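Side-chain contacts in malarial CLPB2 atpase/hsp101 protein (Plasmodium falciparum, PDB 4IRF), which probably hydrolyses ATP to unfold and translocate proteins as a ClpB-type AAA+ chaperone of the parasitophorous vacuole, represented here by its N-terminal cargo-binding domain: residues A71-Q74 with T75-G78; S122-E125 with L126-E129. All coordinates share one frame; numbering follows the deposited sequence.

Contact 1 of 2, residues A71-Q74 with T75-G78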
loop_
_atom_site.group_PDB
_atom_site.type_symbol
_atom_site.label_atom_id
_atom_site.label_comp_id
_atom_site.label_asym_id
_atom_site.label_seq_id
_atom_site.Cartn_x
_atom_site.Cartn_y
_atom_site.Cartn_z
ATOM N N ALA A 71 5.126 2.284 13.145
ATOM C CA ALA A 71 3.964 1.405 13.122
ATOM C C ALA A 71 4.350 -0.060 12.884
ATOM O O ALA A 71 3.726 -0.956 13.455
ATOM C CB ALA A 71 2.977 1.864 12.050
ATOM N N LEU A 72 5.349 -0.290 12.031
ATOM C CA LEU A 72 5.875 -1.639 11.815
ATOM C C LEU A 72 6.390 -2.224 13.122
ATOM O O LEU A 72 6.159 -3.394 13.413
ATOM C CB LEU A 72 6.983 -1.672 10.780
ATOM C CG LEU A 72 6.562 -1.421 9.331
ATOM C CD1 LEU A 72 7.752 -1.345 8.411
ATOM C CD2 LEU A 72 5.602 -2.555 8.902
ATOM N N GLU A 73 7.072 -1.413 13.925
ATOM C CA GLU A 73 7.679 -1.953 15.146
ATOM C C GLU A 73 6.624 -2.192 16.208
ATOM O O GLU A 73 6.624 -3.231 16.864
ATOM C CB GLU A 73 8.804 -1.056 15.676
ATOM C CG GLU A 73 10.209 -1.462 15.219
ATOM C CD GLU A 73 10.582 -2.895 15.590
ATOM O OE1 GLU A 73 10.039 -3.425 16.577
ATOM O OE2 GLU A 73 11.425 -3.488 14.879
ATOM N N GLN A 74 5.691 -1.257 16.331
ATOM C CA GLN A 74 4.574 -1.397 17.269
ATOM C C GLN A 74 3.758 -2.662 17.034
ATOM O O GLN A 74 3.224 -3.259 17.974
ATOM C CB GLN A 74 3.634 -0.208 17.154
ATOM C CG GLN A 74 4.191 1.102 17.639
ATOM C CD GLN A 74 3.102 2.153 17.707
ATOM O OE1 GLN A 74 2.348 2.355 16.744
ATOM N NE2 GLN A 74 2.988 2.809 18.855
ATOM N N THR A 75 3.640 -3.058 15.773
ATOM C CA THR A 75 2.800 -4.195 15.413
ATOM C C THR A 75 3.592 -5.467 15.164
ATOM O O THR A 75 3.010 -6.458 14.703
ATOM C CB THR A 75 1.918 -3.873 14.177
ATOM O OG1 THR A 75 2.758 -3.560 13.062
ATOM C CG2 THR A 75 1.014 -2.687 14.483
ATOM N N ARG A 76 4.886 -5.442 15.492
ATOM C CA ARG A 76 5.788 -6.591 15.308
ATOM C C ARG A 76 5.229 -7.829 15.993
ATOM O O ARG A 76 4.769 -7.754 17.139
ATOM C CB ARG A 76 7.192 -6.291 15.868
ATOM C CG ARG A 76 8.173 -7.461 15.709
ATOM C CD ARG A 76 9.538 -7.180 16.291
ATOM N NE ARG A 76 10.346 -6.282 15.472
ATOM C CZ ARG A 76 11.068 -6.677 14.428
ATOM N NH1 ARG A 76 11.050 -7.945 14.045
ATOM N NH2 ARG A 76 11.785 -5.801 13.740
ATOM N N ALA A 77 5.256 -8.961 15.284
ATOM C CA ALA A 77 4.651 -10.191 15.790
ATOM C C ALA A 77 5.707 -11.179 16.290
ATOM O O ALA A 77 5.372 -12.196 16.929
ATOM C CB ALA A 77 3.792 -10.822 14.710
ATOM N N GLY A 78 6.968 -10.889 15.986
ATOM C CA GLY A 78 8.074 -11.745 16.382
ATOM C C GLY A 78 9.384 -11.363 15.731
ATOM O O GLY A 78 9.464 -10.403 14.959
#
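Arg76 folds back alongside Glu73, three residues earlier in the chain, and the two side chains point the same way. Its CB rests 3.3 Å from the carbonyl oxygen Glu73 O, the same oxygen that accepts a hydrogen bond from Arg76 N. CG is anti to the backbone N (chi1 180°), and CD passes Glu73 OE1 before the chain bends at chi3. The guanidinium then grips the carboxylate side-on: NE donates to Glu73 OE1 at 3.1 Å, and NH2 to Glu73 OE2 at 2.6 Å. Both oxygens are met on their syn sides and lie in the guanidinium plane, although the two flat groups are turned 31° apart. On the far branch, NH1 bonds Gly78 O and also Ser29 O, so the guanidinium is held along more than one edge.

These bonds bridge the C-terminal end of helix 61-74, one of the helices of the mostly helical Clp N-terminal domain, and the loop that follows it. Thr75, the first residue to leave helical geometry, makes a second link. Its N and OG1 both donate to Ala71 O, from opposite faces of that carbonyl plane, with OG1 the shorter at 2.8 Å. A chi1 of 60° sets OG1 between its own backbone N and carbonyl carbon, turned back over the last helical turn, while CG2 lies 3.4 Å from Ala71 O.

Contact 2 of 2, residues S122-E125 with L126-E129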
loop_
_atom_site.group_PDB
_atom_site.type_symbol
_atom_site.label_atom_id
_atom_site.label_comp_id
_atom_site.label_asym_id
_atom_site.label_seq_id
_atom_site.Cartn_x
_atom_site.Cartn_y
_atom_site.Cartn_z
ATOM N N SER A 122 -6.001 2.886 2.374
ATOM C CA SER A 122 -6.563 3.921 3.220
ATOM C C SER A 122 -7.732 3.422 4.095
ATOM O O SER A 122 -8.087 4.072 5.067
ATOM C CB SER A 122 -6.946 5.146 2.392
ATOM O OG SER A 122 -8.098 4.903 1.602
ATOM N N ASN A 123 -8.300 2.253 3.779
ATOM C CA ASN A 123 -9.324 1.664 4.653
ATOM C C ASN A 123 -8.760 1.212 5.993
ATOM O O ASN A 123 -9.469 1.220 7.013
ATOM C CB ASN A 123 -10.016 0.465 3.992
ATOM C CG ASN A 123 -11.024 -0.230 4.917
ATOM O OD1 ASN A 123 -10.782 -1.323 5.450
ATOM N ND2 ASN A 123 -12.137 0.418 5.135
ATOM N N ASP A 124 -7.508 0.773 5.991
ATOM C CA ASP A 124 -6.927 0.232 7.206
ATOM C C ASP A 124 -6.730 1.352 8.233
ATOM O O ASP A 124 -6.220 2.429 7.894
ATOM C CB ASP A 124 -5.611 -0.438 6.899
ATOM C CG ASP A 124 -4.972 -1.030 8.122
ATOM O OD1 ASP A 124 -5.503 -2.041 8.670
ATOM O OD2 ASP A 124 -3.924 -0.485 8.551
ATOM N N GLU A 125 -7.133 1.104 9.477
ATOM C CA GLU A 125 -7.111 2.167 10.488
ATOM C C GLU A 125 -5.702 2.662 10.799
ATOM O O GLU A 125 -5.490 3.870 10.941
ATOM C CB GLU A 125 -7.819 1.721 11.767
ATOM C CG GLU A 125 -9.317 1.474 11.629
ATOM C CD GLU A 125 -9.860 0.721 12.838
ATOM O OE1 GLU A 125 -9.047 0.100 13.552
ATOM O OE2 GLU A 125 -11.072 0.750 13.108
ATOM N N LEU A 126 -4.746 1.743 10.904
ATOM C CA LEU A 126 -3.359 2.100 11.169
ATOM C C LEU A 126 -2.781 2.900 10.008
ATOM O O LEU A 126 -2.126 3.939 10.213
ATOM C CB LEU A 126 -2.527 0.826 11.396
ATOM C CG LEU A 126 -1.024 0.999 11.626
ATOM C CD1 LEU A 126 -0.795 1.987 12.768
ATOM C CD2 LEU A 126 -0.415 -0.363 11.970
ATOM N N VAL A 127 -3.025 2.425 8.787
ATOM C CA VAL A 127 -2.493 3.105 7.606
ATOM C C VAL A 127 -3.178 4.451 7.487
ATOM O O VAL A 127 -2.524 5.454 7.181
ATOM C CB VAL A 127 -2.736 2.316 6.313
ATOM C CG1 VAL A 127 -2.518 3.208 5.090
ATOM C CG2 VAL A 127 -1.843 1.062 6.256
ATOM N N ASN A 128 -4.482 4.503 7.761
ATOM C CA ASN A 128 -5.170 5.768 7.595
ATOM C C ASN A 128 -4.737 6.825 8.621
ATOM O O ASN A 128 -4.735 8.011 8.309
ATOM C CB ASN A 128 -6.675 5.625 7.607
ATOM C CG ASN A 128 -7.331 6.734 6.851
ATOM O OD1 ASN A 128 -7.066 6.909 5.661
ATOM N ND2 ASN A 128 -8.152 7.518 7.528
ATOM N N GLU A 129 -4.361 6.388 9.819
ATOM C CA GLU A 129 -3.799 7.309 10.823
ATOM C C GLU A 129 -2.555 7.946 10.228
ATOM O O GLU A 129 -2.371 9.177 10.238
ATOM C CB GLU A 129 -3.505 6.553 12.131
ATOM C CG GLU A 129 -4.800 6.266 12.935
ATOM C CD GLU A 129 -4.663 5.219 14.054
ATOM O OE1 GLU A 129 -3.568 4.645 14.261
ATOM O OE2 GLU A 129 -5.685 4.970 14.740
HETATM O O HOH W 1 -5.281 -1.294 11.411
#
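With CG anti to the backbone N (chi1 -179°) and the carboxylate turned by a chi2 of 69°, Asp124 brings OD2 to the backbone of Val127. This is an N-cap: Asp124 stands immediately before helix 125-133, and OD2 accepts from Val127 N at 3.1 Å. The amide meets OD2 on its anti side, 27° out of the carboxylate plane. The negative group thus sits at the helix N-terminus, where the helix dipole would probably favour its charge.

The same oxygen also packs against carbon, with Leu126 CB at 3.4 Å and Val127 CG2 at 3.5 Å. Pro37, at the start of helix 37-46, touches both Asp124 and Val127. The backbone of the capping residue contributes as well, since Asp124 O receives Asn128 N at 2.7 Å; one residue further on, Glu129 N bonds Glu125 O, beside which Glu129 CG lies at 3.2 Å. On the loop side, Asn128 CB comes close to Ser122 O, while Ser122 OG turns to Ser119 O in the preceding helix.

The other carboxylate oxygen works through solvent: water 1 donates to Asp124 OD1 at 2.8 Å and accepts from Leu126 N at 3.1 Å.

How the contacts relate
The two contacts concern opposite kinds of helix end: contact 1 closes the C-terminus of helix 61-74, whereas contact 2 opens the N-terminus of helix 125-133. Although contact 1 ends well before contact 2 begins in the chain, they meet in the fold, with centres about 15 Å apart. Leu126 makes the join, its CD1 lying 3.8 Å from Ala71 CB and its CD2 3.7 Å from Thr75 CG2. Helix 37-46 borders both, since Ile38 touches Ala71, Leu72 and Leu126. Both belong to the N-terminal Clp domain, so neither contact forms part of the AAA+ modules of the full-length protein, which probably hydrolyse ATP.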